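Local coordinates for protein type II restriction enzyme NgoMIV (Neisseria gonorrhoeae, PDB 1FIU) that cuts double-stranded DNA specifically at 5'-GCCGGC-3' sites after the first G, working as a magnesium-dependent homotetrameric type II restriction endonuclease, at residues 251-255 / 256-260; 262-265 / 266-270. One frame throughout, in Å; residues are numbered along the deposited sequence.

Contact 1. Residues 251-255 / 256-260; sequences QILQS and LNYED
I252 and L256 lie side by side and point the same way on the last turn of helix 246-256, with I252 CG2 3.8 Å from L256 CD1. The same two residues are joined in the backbone, L256 N donating to I252 O at 2.9 Å in a straight bond (N-H...O 172°). With CG of L256 beside its own backbone N (chi1 -55°), that carbon rests 3.4 Å from I252 O.

N257 is the first residue whose backbone departs from helical angles, with a positive phi of 53°, and a Schellman motif forms: N257 N bonds to Q254 O at 3.2 Å from above the carbonyl plane, while Y258 N makes a weak 3.3 Å bond to L253 O. The Y258 ring carries L256 CB over one face, toward the rim, and L253 CD2 approaches obliquely, 4.3 Å from Y258 CD1. S255 OG and S255 N grip Q251 O from opposite faces of its plane.

Farther out, L50 packs on I252 and I43 on L253, and N42 hydrogen-bonds Y258 OH. The N257 and Y258 amides thus supply donors to the Q254 and L253 carbonyls where regular helical bonding stops, leading into Y258, N-cap of helix 259-270.

Contact 2. Residues 262-265 / 266-270; sequences LDLF and YIMVN
The rings of F265 and Y266 meet edge to face: the F265 edge is directed at the Y266 face, the planes stand at 90° and the centroids lie 5.1 Å apart. F265 CD2 sits 3.7 Å above the Y266 plane, over its centre, and Y266 CE2 lies at the F265 edge, in its plane. One face of F265 takes V269 CG2, which lies 3.9 Å from the ring centroid and 17° off the normal, a CH-pi contact. F265 reaches this place because its CG is anti to the backbone N (chi1 174°), whereas CG of Y266 is anti to the carbonyl carbon.

L262 runs alongside Y266, its CD2 3.8 Å from Y266 CE1. On a different flank L264 CG approaches M268 CE at 4.1 Å, the bend at chi3 of M268 bringing the methyl near L264 O. I267 folds onto the backbone too, with CG1 3.2 Å from D263 O. Y266 N, I267 N, M268 N and V269 N bond in turn to the carbonyls of L262, D263, L264 and F265, the regular i to i+4 pattern.

Outside, Y266 OH hydrogen-bonds E250. A128 of a second subunit meets I267, and Y167 of a third meets V269. Helix 246-256 lies against L262 and F265, and helix 225-232 against L264 and M268. The helix packed in this way is the second of two in the crossover between the adjacent parallel strands 240-243 and 274-276 of the central sheet.

Both contacts use helix 259-270, contact 1 at its N-terminal end and contact 2 farther along, to its C-terminal end. Contact 1 is a surface contact at the turn after helix 246-256; contact 2, about 12 Å away between centres, is partly buried. They meet directly: L253 packs on L262 and F265, and Q254 NE2 probably hydrogen-bonds Y266 OH at 3.0 Å. At 251-260 one regular helical bond is followed by the i to i+3 and weak i to i+5 bonds of the Schellman motif, and aliphatic carbons and one tyrosine ring pack beside the turn, whereas at 262-270 regular bonding supports an aromatic pair. Contact 2 lies at subunit interfaces; no other protein chain touches contact 1.

Contact 1. Residues 251-255 / 256-260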
loop_
_atom_site.group_PDB
_atom_site.type_symbol
_atom_site.label_atom_id
_atom_site.label_comp_id
_atom_site.label_asym_id
_atom_site.label_seq_id
_atom_site.Cartn_x
_atom_site.Cartn_y
_atom_site.Cartn_z
ATOM N N GLN I 251 -6.284 34.431 9.787
ATOM C CA GLN I 251 -6.834 35.770 10.069
ATOM C C GLN I 251 -7.793 36.227 8.968
ATOM O O GLN I 251 -8.869 36.796 9.256
ATOM C CB GLN I 251 -5.696 36.785 10.221
ATOM C CG GLN I 251 -6.118 38.139 10.818
ATOM C CD GLN I 251 -4.921 39.052 11.080
ATOM O OE1 GLN I 251 -3.910 38.623 11.646
ATOM N NE2 GLN I 251 -5.031 40.312 10.669
ATOM N N ILE I 252 -7.422 35.992 7.708
ATOM C CA ILE I 252 -8.298 36.428 6.620
ATOM C C ILE I 252 -9.592 35.639 6.594
ATOM O O ILE I 252 -10.670 36.219 6.420
ATOM C CB ILE I 252 -7.597 36.364 5.246
ATOM C CG1 ILE I 252 -6.401 37.320 5.265
ATOM C CG2 ILE I 252 -8.552 36.808 4.118
ATOM C CD1 ILE I 252 -6.784 38.768 5.660
ATOM N N LEU I 253 -9.506 34.320 6.782
ATOM C CA LEU I 253 -10.718 33.512 6.804
ATOM C C LEU I 253 -11.641 34.007 7.920
ATOM O O LEU I 253 -12.853 34.111 7.723
ATOM C CB LEU I 253 -10.386 32.038 7.040
ATOM C CG LEU I 253 -9.569 31.386 5.911
ATOM C CD1 LEU I 253 -9.140 29.987 6.353
ATOM C CD2 LEU I 253 -10.372 31.286 4.633
ATOM N N GLN I 254 -11.077 34.301 9.086
ATOM C CA GLN I 254 -11.888 34.781 10.207
ATOM C C GLN I 254 -12.498 36.135 9.897
ATOM O O GLN I 254 -13.691 36.355 10.143
ATOM C CB GLN I 254 -11.039 34.871 11.472
ATOM C CG GLN I 254 -10.649 33.505 12.047
ATOM C CD GLN I 254 -11.775 32.868 12.868
ATOM O OE1 GLN I 254 -12.930 33.314 12.827
ATOM N NE2 GLN I 254 -11.440 31.816 13.615
ATOM N N SER I 255 -11.691 37.040 9.358
ATOM C CA SER I 255 -12.160 38.390 9.029
ATOM C C SER I 255 -13.321 38.397 8.051
ATOM O O SER I 255 -14.312 39.107 8.272
ATOM C CB SER I 255 -11.013 39.219 8.448
ATOM O OG SER I 255 -10.085 39.530 9.466
ATOM N N LEU I 256 -13.191 37.638 6.964
ATOM C CA LEU I 256 -14.234 37.558 5.929
ATOM C C LEU I 256 -15.395 36.619 6.255
ATOM O O LEU I 256 -16.361 36.533 5.493
ATOM C CB LEU I 256 -13.623 37.136 4.589
ATOM C CG LEU I 256 -12.467 38.024 4.111
ATOM C CD1 LEU I 256 -11.985 37.562 2.746
ATOM C CD2 LEU I 256 -12.940 39.479 4.044
ATOM N N ASN I 257 -15.311 35.917 7.380
ATOM C CA ASN I 257 -16.354 34.980 7.776
ATOM C C ASN I 257 -16.684 33.958 6.680
ATOM O O ASN I 257 -17.854 33.730 6.359
ATOM C CB ASN I 257 -17.641 35.725 8.215
ATOM C CG ASN I 257 -17.458 36.514 9.511
ATOM O OD1 ASN I 257 -16.908 36.003 10.491
ATOM N ND2 ASN I 257 -17.932 37.760 9.529
ATOM N N TYR I 258 -15.650 33.344 6.094
ATOM C CA TYR I 258 -15.851 32.306 5.078
ATOM C C TYR I 258 -15.962 31.040 5.927
ATOM O O TYR I 258 -14.988 30.311 6.131
ATOM C CB TYR I 258 -14.641 32.188 4.144
ATOM C CG TYR I 258 -14.498 33.282 3.106
ATOM C CD1 TYR I 258 -13.387 33.307 2.263
ATOM C CD2 TYR I 258 -15.480 34.263 2.931
ATOM C CE1 TYR I 258 -13.245 34.264 1.272
ATOM C CE2 TYR I 258 -15.348 35.239 1.925
ATOM C CZ TYR I 258 -14.227 35.221 1.101
ATOM O OH TYR I 258 -14.083 36.127 0.075
ATOM N N GLU I 259 -17.164 30.801 6.435
ATOM C CA GLU I 259 -17.438 29.685 7.322
ATOM C C GLU I 259 -17.049 28.281 6.865
ATOM O O GLU I 259 -16.489 27.525 7.658
ATOM C CB GLU I 259 -18.916 29.698 7.708
ATOM C CG GLU I 259 -19.380 31.022 8.323
ATOM C CD GLU I 259 -18.637 31.382 9.596
ATOM O OE1 GLU I 259 -17.819 30.560 10.072
ATOM O OE2 GLU I 259 -18.877 32.491 10.131
ATOM N N ASP I 260 -17.364 27.912 5.626
ATOM C CA ASP I 260 -17.013 26.571 5.166
ATOM C C ASP I 260 -15.486 26.428 5.089
ATOM O O ASP I 260 -14.913 25.432 5.572
ATOM C CB ASP I 260 -17.651 26.273 3.806
ATOM C CG ASP I 260 -19.164 25.998 3.908
ATOM O OD1 ASP I 260 -19.710 25.973 5.041
ATOM O OD2 ASP I 260 -19.806 25.802 2.854
#

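Contact 2. Residues 262-265 / 266-270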
loop_
_atom_site.group_PDB
_atom_site.type_symbol
_atom_site.label_atom_id
_atom_site.label_comp_id
_atom_site.label_asym_id
_atom_site.label_seq_id
_atom_site.Cartn_x
_atom_site.Cartn_y
_atom_site.Cartn_z
ATOM N N LEU I 262 -13.352 28.048 6.721
ATOM C CA LEU I 262 -12.874 28.060 8.094
ATOM C C LEU I 262 -12.997 26.664 8.701
ATOM O O LEU I 262 -12.079 26.180 9.359
ATOM C CB LEU I 262 -13.699 29.033 8.930
ATOM C CG LEU I 262 -13.199 30.457 9.039
ATOM C CD1 LEU I 262 -14.264 31.299 9.748
ATOM C CD2 LEU I 262 -11.891 30.474 9.812
ATOM N N ASP I 263 -14.158 26.045 8.505
ATOM C CA ASP I 263 -14.409 24.704 9.009
ATOM C C ASP I 263 -13.360 23.730 8.468
ATOM O O ASP I 263 -12.837 22.897 9.212
ATOM C CB ASP I 263 -15.804 24.221 8.594
ATOM C CG ASP I 263 -16.917 24.922 9.362
ATOM O OD1 ASP I 263 -16.599 25.674 10.302
ATOM O OD2 ASP I 263 -18.102 24.707 9.035
ATOM N N LEU I 264 -13.059 23.847 7.179
ATOM C CA LEU I 264 -12.101 22.943 6.545
ATOM C C LEU I 264 -10.695 23.221 7.063
ATOM O O LEU I 264 -9.927 22.281 7.344
ATOM C CB LEU I 264 -12.194 23.073 5.021
ATOM C CG LEU I 264 -11.315 22.116 4.192
ATOM C CD1 LEU I 264 -11.468 20.656 4.703
ATOM C CD2 LEU I 264 -11.711 22.218 2.730
ATOM N N PHE I 265 -10.365 24.501 7.209
ATOM C CA PHE I 265 -9.073 24.914 7.746
ATOM C C PHE I 265 -8.869 24.272 9.125
ATOM O O PHE I 265 -7.817 23.695 9.389
ATOM C CB PHE I 265 -9.022 26.446 7.897
ATOM C CG PHE I 265 -7.786 26.960 8.575
ATOM C CD1 PHE I 265 -6.648 27.303 7.828
ATOM C CD2 PHE I 265 -7.763 27.159 9.957
ATOM C CE1 PHE I 265 -5.518 27.843 8.452
ATOM C CE2 PHE I 265 -6.649 27.695 10.587
ATOM C CZ PHE I 265 -5.509 28.046 9.827
ATOM N N TYR I 266 -9.855 24.383 10.024
ATOM C CA TYR I 266 -9.676 23.778 11.346
ATOM C C TYR I 266 -9.687 22.262 11.342
ATOM O O TYR I 266 -9.067 21.648 12.204
ATOM C CB TYR I 266 -10.697 24.337 12.359
ATOM C CG TYR I 266 -10.363 25.762 12.734
ATOM C CD1 TYR I 266 -11.205 26.813 12.377
ATOM C CD2 TYR I 266 -9.156 26.073 13.366
ATOM C CE1 TYR I 266 -10.853 28.138 12.631
ATOM C CE2 TYR I 266 -8.790 27.399 13.624
ATOM C CZ TYR I 266 -9.647 28.425 13.250
ATOM O OH TYR I 266 -9.305 29.741 13.476
ATOM N N ILE I 267 -10.368 21.643 10.384
ATOM C CA ILE I 267 -10.348 20.181 10.309
ATOM C C ILE I 267 -8.901 19.773 10.043
ATOM O O ILE I 267 -8.374 18.840 10.673
ATOM C CB ILE I 267 -11.227 19.652 9.173
ATOM C CG1 ILE I 267 -12.696 19.732 9.611
ATOM C CG2 ILE I 267 -10.864 18.194 8.845
ATOM C CD1 ILE I 267 -13.659 19.454 8.510
ATOM N N MET I 268 -8.259 20.479 9.118
ATOM C CA MET I 268 -6.863 20.176 8.786
ATOM C C MET I 268 -5.890 20.555 9.894
ATOM O O MET I 268 -4.982 19.780 10.208
ATOM C CB MET I 268 -6.453 20.868 7.477
ATOM C CG MET I 268 -7.217 20.373 6.272
ATOM S SD MET I 268 -6.616 21.065 4.726
ATOM C CE MET I 268 -7.337 22.777 4.782
ATOM N N VAL I 269 -6.060 21.719 10.514
ATOM C CA VAL I 269 -5.137 22.121 11.570
ATOM C C VAL I 269 -5.350 21.323 12.858
ATOM O O VAL I 269 -4.395 20.803 13.451
ATOM C CB VAL I 269 -5.257 23.632 11.861
ATOM C CG1 VAL I 269 -4.412 24.008 13.080
ATOM C CG2 VAL I 269 -4.820 24.425 10.624
ATOM N N ASN I 270 -6.595 21.206 13.302
ATOM C CA ASN I 270 -6.838 20.449 14.515
ATOM C C ASN I 270 -6.563 18.963 14.287
ATOM O O ASN I 270 -6.230 18.236 15.233
ATOM C CB ASN I 270 -8.274 20.647 14.998
ATOM C CG ASN I 270 -8.532 22.062 15.471
ATOM O OD1 ASN I 270 -7.606 22.784 15.835
ATOM N ND2 ASN I 270 -9.802 22.459 15.488
#